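Local coordinates for protein nitrite oxidoreductase subunit A (Kuenenia stuttgartiensis, PDB 7B04) that belongs to the molybdopterin oxidoreductase family and carries two MD1 groups, a molybdenum atom and an iron/sulfur cluster, at residues Asn653-Asn658 and Thr685-Tyr690; Ile674-Ser679 and Ala691-Pro696. One frame throughout, in Å; residues are numbered along the deposited sequence.

Interaction 1 (Asn653-Asn658 and Thr685-Tyr690). With MD1 (phosphoric acid 4-(2-amino-4-oxo-3,4,5,6,-tetrahydro-pteridin-6-yl)-2-hydroxy-3,4-dimercapto-but-3-en-yl ester guanylate ester), chain C.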
# COMPACT_ATOMS: atom_id res chain seq x y z
N ASN B 653 -15.69 -11.51 -7.12
CA ASN B 653 -15.01 -10.52 -6.24
C ASN B 653 -14.21 -11.21 -5.14
O ASN B 653 -14.01 -10.59 -4.14
CB ASN B 653 -16.00 -9.57 -5.61
CG ASN B 653 -15.51 -8.16 -5.44
OD1 ASN B 653 -15.87 -7.50 -4.49
ND2 ASN B 653 -14.75 -7.65 -6.36
N VAL B 654 -13.74 -12.43 -5.35
CA VAL B 654 -12.86 -13.05 -4.33
C VAL B 654 -11.82 -13.90 -5.04
O VAL B 654 -12.13 -14.39 -6.08
CB VAL B 654 -13.66 -13.87 -3.31
CG1 VAL B 654 -13.80 -13.13 -2.01
CG2 VAL B 654 -15.03 -14.22 -3.81
N ASN B 655 -10.61 -13.98 -4.51
CA ASN B 655 -9.51 -14.85 -5.01
C ASN B 655 -9.46 -15.97 -3.99
O ASN B 655 -8.48 -16.17 -3.36
CB ASN B 655 -8.19 -14.09 -4.92
CG ASN B 655 -7.20 -14.36 -6.01
OD1 ASN B 655 -7.23 -15.38 -6.64
ND2 ASN B 655 -6.29 -13.45 -6.20
N LEU B 656 -10.58 -16.65 -3.86
CA LEU B 656 -10.87 -17.62 -2.79
C LEU B 656 -9.81 -18.68 -2.68
O LEU B 656 -9.37 -18.95 -1.58
CB LEU B 656 -12.20 -18.26 -3.18
CG LEU B 656 -12.90 -19.04 -2.09
CD1 LEU B 656 -14.17 -18.33 -1.69
CD2 LEU B 656 -13.20 -20.43 -2.57
N ILE B 657 -9.45 -19.27 -3.79
CA ILE B 657 -8.49 -20.37 -3.71
C ILE B 657 -7.09 -19.85 -3.44
O ILE B 657 -6.37 -20.37 -2.58
CB ILE B 657 -8.55 -21.23 -4.99
CG1 ILE B 657 -9.92 -21.88 -5.12
CG2 ILE B 657 -7.46 -22.29 -4.97
CD1 ILE B 657 -10.16 -22.55 -6.46
N ASN B 658 -6.69 -18.79 -4.15
CA ASN B 658 -5.36 -18.21 -3.94
C ASN B 658 -5.21 -17.71 -2.51
O ASN B 658 -4.17 -17.95 -1.88
CB ASN B 658 -5.12 -17.08 -4.95
CG ASN B 658 -3.75 -16.45 -4.81
OD1 ASN B 658 -2.86 -16.71 -5.62
ND2 ASN B 658 -3.58 -15.60 -3.81
N THR B 685 -5.87 -14.99 -11.73
CA THR B 685 -5.42 -14.84 -10.34
C THR B 685 -4.78 -16.08 -9.73
O THR B 685 -4.39 -16.03 -8.56
CB THR B 685 -6.60 -14.40 -9.47
OG1 THR B 685 -7.74 -15.23 -9.75
CG2 THR B 685 -6.94 -12.95 -9.76
N GLY B 686 -4.63 -17.17 -10.47
CA GLY B 686 -4.20 -18.41 -9.85
C GLY B 686 -5.33 -19.17 -9.18
O GLY B 686 -5.25 -20.39 -9.06
N SER B 687 -6.37 -18.47 -8.71
CA SER B 687 -7.61 -19.18 -8.44
C SER B 687 -8.28 -19.60 -9.75
O SER B 687 -8.92 -20.66 -9.81
CB SER B 687 -8.56 -18.33 -7.60
OG SER B 687 -8.03 -18.12 -6.30
N ILE B 688 -8.14 -18.79 -10.81
CA ILE B 688 -8.60 -19.21 -12.12
C ILE B 688 -7.71 -20.33 -12.66
O ILE B 688 -8.18 -21.27 -13.31
CB ILE B 688 -8.63 -18.02 -13.10
CG1 ILE B 688 -9.96 -17.26 -13.08
CG2 ILE B 688 -8.35 -18.47 -14.53
CD1 ILE B 688 -10.28 -16.62 -11.76
N GLU B 689 -6.42 -20.26 -12.34
CA GLU B 689 -5.47 -21.26 -12.81
C GLU B 689 -5.79 -22.64 -12.27
O GLU B 689 -5.43 -23.65 -12.90
CB GLU B 689 -4.05 -20.85 -12.42
CG GLU B 689 -3.34 -19.96 -13.43
CD GLU B 689 -2.36 -20.73 -14.29
OE1 GLU B 689 -2.81 -21.53 -15.14
OE2 GLU B 689 -1.14 -20.54 -14.11
N TYR B 690 -6.45 -22.72 -11.12
CA TYR B 690 -6.88 -23.98 -10.54
C TYR B 690 -8.40 -24.10 -10.51
O TYR B 690 -8.96 -24.76 -9.63
CB TYR B 690 -6.30 -24.16 -9.14
CG TYR B 690 -4.83 -24.52 -9.12
CD1 TYR B 690 -4.42 -25.83 -9.33
CD2 TYR B 690 -3.85 -23.56 -8.88
CE1 TYR B 690 -3.08 -26.18 -9.30
CE2 TYR B 690 -2.51 -23.90 -8.86
CZ TYR B 690 -2.13 -25.20 -9.07
OH TYR B 690 -0.79 -25.54 -9.05
PB MD1 C . -10.35 -11.63 -0.87
O3B MD1 C . -9.22 -10.56 -1.39
O1B MD1 C . -10.15 -12.93 -1.60
O2B MD1 C . -11.73 -11.09 -1.18
O3A MD1 C . -10.26 -11.90 0.76
C10 MD1 C . -9.64 -11.00 1.63
C11 MD1 C . -8.89 -11.79 2.74
O11 MD1 C . -7.34 -11.93 2.33
C12 MD1 C . -9.06 -11.22 3.94
S12 MD1 C . -9.93 -9.63 4.03
C13 MD1 C . -8.58 -11.80 5.30
S13 MD1 C . -8.98 -10.74 6.72
C14 MD1 C . -7.85 -13.03 5.59
N15 MD1 C . -6.38 -12.55 6.01
C16 MD1 C . -5.38 -13.55 6.01
C15 MD1 C . -4.07 -13.25 6.64
O14 MD1 C . -3.89 -12.19 7.14
N17 MD1 C . -2.99 -14.28 6.64
C17 MD1 C . -3.23 -15.65 5.98
N16 MD1 C . -2.18 -16.65 5.99
N18 MD1 C . -4.56 -15.97 5.33
C20 MD1 C . -5.61 -14.99 5.32
N8 MD1 C . -6.83 -15.33 4.70
C7 MD1 C . -7.93 -14.18 4.63
PA MD1 C . -9.18 -9.97 -2.93
O1A MD1 C . -8.53 -8.61 -2.96
O2A MD1 C . -8.38 -10.93 -3.77
O5' MD1 C . -10.66 -9.89 -3.65
C5' MD1 C . -10.72 -9.18 -4.86
C4' MD1 C . -10.66 -10.17 -6.08
O4' MD1 C . -11.82 -9.84 -7.06
C1' MD1 C . -11.16 -9.06 -8.24
N9 MD1 C . -11.92 -7.82 -8.55
C4 MD1 C . -13.14 -7.93 -9.06
N3 MD1 C . -13.96 -9.12 -9.39
C2 MD1 C . -15.30 -8.95 -9.94
N2 MD1 C . -16.09 -10.11 -10.26
N1 MD1 C . -15.83 -7.63 -10.16
C6 MD1 C . -15.04 -6.49 -9.84
O6 MD1 C . -15.48 -5.40 -10.03
C5 MD1 C . -13.63 -6.68 -9.26
N7 MD1 C . -12.70 -5.81 -8.88
C8 MD1 C . -11.63 -6.51 -8.44
C2' MD1 C . -9.98 -8.79 -7.86
O2' MD1 C . -9.06 -8.84 -8.99
C3' MD1 C . -9.59 -9.97 -6.76
O3' MD1 C . -9.21 -11.19 -7.47
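Ser687 reaches across to Asn655 and Asn658, and its single hydroxyl ties the two loops together. OG stands anti to its own carbonyl carbon (chi1 -66°). From there it donates to Asn655 OD1 at 2.9 Å, meeting that oxygen at a C=O...donor angle of 139° and only slightly tilted from the amide plane. The same OG accepts the backbone N-H of Asn658, with N and OG 2.6 Å apart and the bond fairly straight (159°). One buried oxygen thus works as donor and acceptor at once.

The side chain of Asn655 runs from the MD1 group to the opposite loop. Its CB lies 3.4 Å from MD1 O2A, a phosphate oxygen. Next, CG comes 3.5 Å from Thr685 CB. At the tip OD1 takes the Ser687 hydroxyl, while ND2 passes beside Thr685, 3.4 Å from its CB, and also has Ser924 OG close by. The side chains of Asn655 and Thr685 run alongside in opposite senses, and Thr685 CG2 in turn comes 3.7 Å from MD1 O3' on the ribose. The backbone of Asn655 adds a direct bond to the ligand, N to MD1 O1B at 3.1 Å. This contact is therefore part of the wall of one MD1 pocket: the residue that grips the pyrophosphate by its backbone has its amide oxygen held by the second loop.

Beyond these bonds, Asn658 OD1 is bonded to Ile1024 N, and Tyr690 OH to Asp1027 N. The loop 653-658 follows strand 648-652 and leads toward helix 663-670. Leu656 packs on Arg225 of strand 222-226, Ile657 touches both Ile677 of strand 676-681 and Leu667 of helix 663-670, and Tyr690 leans on that same helix residue.

Interaction 2 (Ile674-Ser679 and Ala691-Pro696)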
# COMPACT_ATOMS: atom_id res chain seq x y z
N ILE B 674 -14.09 -31.56 -5.70
CA ILE B 674 -15.07 -30.56 -6.10
C ILE B 674 -15.17 -30.63 -7.62
O ILE B 674 -14.18 -30.40 -8.32
CB ILE B 674 -14.68 -29.15 -5.63
CG1 ILE B 674 -14.13 -29.19 -4.21
CG2 ILE B 674 -15.87 -28.20 -5.74
CD1 ILE B 674 -14.05 -27.84 -3.54
N GLU B 675 -16.32 -31.06 -8.11
CA GLU B 675 -16.61 -31.33 -9.54
C GLU B 675 -16.71 -30.09 -10.43
O GLU B 675 -16.63 -30.26 -11.63
CB GLU B 675 -17.79 -32.28 -9.63
CG GLU B 675 -17.67 -33.40 -8.64
CD GLU B 675 -18.67 -34.48 -8.89
OE1 GLU B 675 -19.44 -34.33 -9.80
OE2 GLU B 675 -18.67 -35.47 -8.16
N GLN B 676 -17.04 -28.94 -9.88
CA GLN B 676 -17.07 -27.74 -10.74
C GLN B 676 -16.62 -26.52 -9.95
O GLN B 676 -17.30 -26.20 -9.02
CB GLN B 676 -18.48 -27.57 -11.26
CG GLN B 676 -18.69 -26.33 -12.08
CD GLN B 676 -19.93 -26.51 -12.89
OE1 GLN B 676 -20.47 -27.59 -12.99
NE2 GLN B 676 -20.39 -25.45 -13.49
N ILE B 677 -15.54 -25.84 -10.35
CA ILE B 677 -15.06 -24.64 -9.70
C ILE B 677 -15.14 -23.50 -10.71
O ILE B 677 -14.65 -23.64 -11.84
CB ILE B 677 -13.63 -24.80 -9.16
CG1 ILE B 677 -13.57 -25.85 -8.05
CG2 ILE B 677 -13.08 -23.47 -8.68
CD1 ILE B 677 -13.18 -27.23 -8.52
N MET B 678 -15.74 -22.39 -10.31
CA MET B 678 -15.99 -21.29 -11.22
C MET B 678 -15.62 -20.00 -10.51
O MET B 678 -15.84 -19.85 -9.31
CB MET B 678 -17.46 -21.26 -11.65
CG MET B 678 -17.89 -22.48 -12.44
SD MET B 678 -19.68 -22.62 -12.50
CE MET B 678 -20.11 -21.21 -13.50
N SER B 679 -15.06 -19.06 -11.27
CA SER B 679 -14.65 -17.79 -10.69
C SER B 679 -14.95 -16.67 -11.67
O SER B 679 -14.64 -16.76 -12.86
CB SER B 679 -13.16 -17.80 -10.34
OG SER B 679 -12.76 -16.52 -9.86
N ALA B 691 -9.08 -23.46 -11.46
CA ALA B 691 -10.53 -23.50 -11.58
C ALA B 691 -10.93 -24.15 -12.90
O ALA B 691 -10.09 -24.50 -13.73
CB ALA B 691 -11.12 -22.09 -11.48
N ASP B 692 -12.24 -24.32 -13.08
CA ASP B 692 -12.79 -24.91 -14.29
C ASP B 692 -13.42 -23.88 -15.22
O ASP B 692 -13.47 -24.10 -16.43
CB ASP B 692 -13.85 -25.96 -13.95
CG ASP B 692 -13.27 -27.15 -13.20
OD1 ASP B 692 -12.10 -27.50 -13.44
OD2 ASP B 692 -14.00 -27.74 -12.37
N PHE B 693 -13.90 -22.76 -14.68
CA PHE B 693 -14.47 -21.69 -15.47
C PHE B 693 -13.90 -20.35 -15.03
O PHE B 693 -13.48 -20.18 -13.88
CB PHE B 693 -16.00 -21.64 -15.35
CG PHE B 693 -16.71 -22.71 -16.13
CD1 PHE B 693 -17.04 -22.51 -17.46
CD2 PHE B 693 -17.05 -23.90 -15.52
CE1 PHE B 693 -17.70 -23.49 -18.17
CE2 PHE B 693 -17.71 -24.89 -16.23
CZ PHE B 693 -18.03 -24.68 -17.56
N ALA B 694 -13.89 -19.40 -15.95
CA ALA B 694 -13.46 -18.03 -15.67
C ALA B 694 -14.36 -17.09 -16.46
O ALA B 694 -14.55 -17.28 -17.66
CB ALA B 694 -11.99 -17.81 -16.04
N PHE B 695 -14.89 -16.08 -15.78
CA PHE B 695 -15.80 -15.12 -16.41
C PHE B 695 -15.24 -13.72 -16.26
O PHE B 695 -15.17 -13.20 -15.13
CB PHE B 695 -17.19 -15.21 -15.80
CG PHE B 695 -17.85 -16.55 -15.99
CD1 PHE B 695 -18.44 -16.87 -17.20
CD2 PHE B 695 -17.86 -17.48 -14.97
CE1 PHE B 695 -19.03 -18.11 -17.39
CE2 PHE B 695 -18.45 -18.71 -15.15
CZ PHE B 695 -19.04 -19.03 -16.36
N PRO B 696 -14.81 -13.07 -17.34
CA PRO B 696 -14.26 -11.71 -17.24
C PRO B 696 -15.36 -10.71 -16.94
O PRO B 696 -16.31 -10.57 -17.71
CB PRO B 696 -13.63 -11.48 -18.62
CG PRO B 696 -14.39 -12.37 -19.53
CD PRO B 696 -14.78 -13.58 -18.72
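Met678 and Phe693 pair in a parallel beta bridge between two neighbouring strands of the mixed sheet, 676-679 and 693-696, whose directions differ by 16°. Their side chains leave the same face of the sheet, lie side by side and point the same way.

Met678 CG is turned anti to its carbonyl carbon (chi1 -63°), which sets it 3.5 Å from Phe693 CD2. The sulfur lies obliquely to the ring, with SD 5.0 Å from the Phe693 centroid, a Met-aromatic contact. A bend at chi3 (67°) then swings CE to the rim of the next aromatic along the strand, near the plane of the Phe695 ring and 3.4 Å from its CE2. One methionine so meets two phenylalanines. Gln676, extended beyond CG, brings NE2 to Met678 SD in a weak hydrogen bond. Trp140 of helix 138-145 and the Phe693 ring meet edge-to-face, while helix 174-191 touches Met678 through Ala181 and Phe695 through Trp174.

Ser679 and Ala694 pair on the other face. Phe695 N donates to Ser679 O, and Ser679 N to Phe693 O, continuing the parallel bonding pattern.

Ala691, just ahead of strand 693-696, packs its CB on Ile677 CG2 at 3.7 Å. Asp692 OD2 accepts Ile677 N at 3.2 Å, met from above the carboxylate plane, and OD1 forms salt bridges to Arg137 and Arg164. Ile677 O accepts two N-H groups, Phe693 N at 3.1 Å in the carbonyl plane and Asp692 N at 2.8 Å from a tilted position.

How the interactions relate
Along the chain the segments alternate: 653-658, 674-679, 685-690, then 691-696. Residues 685-690 run straight into 691-696, so the loop of interaction 1 delivers the last strand of interaction 2. The centres are 9 Å apart. Interaction 2 lies within the mixed sheet, where strand 676-681 lies between 648-652 and 693-696, and interaction 1 joins loops that follow strands 648-652 and 676-681 of it. They also pack directly, Ile688 CG1 lying 3.6 Å from Ala694 CB. The buried strand pair thus continues into loops that line one MD1 pocket.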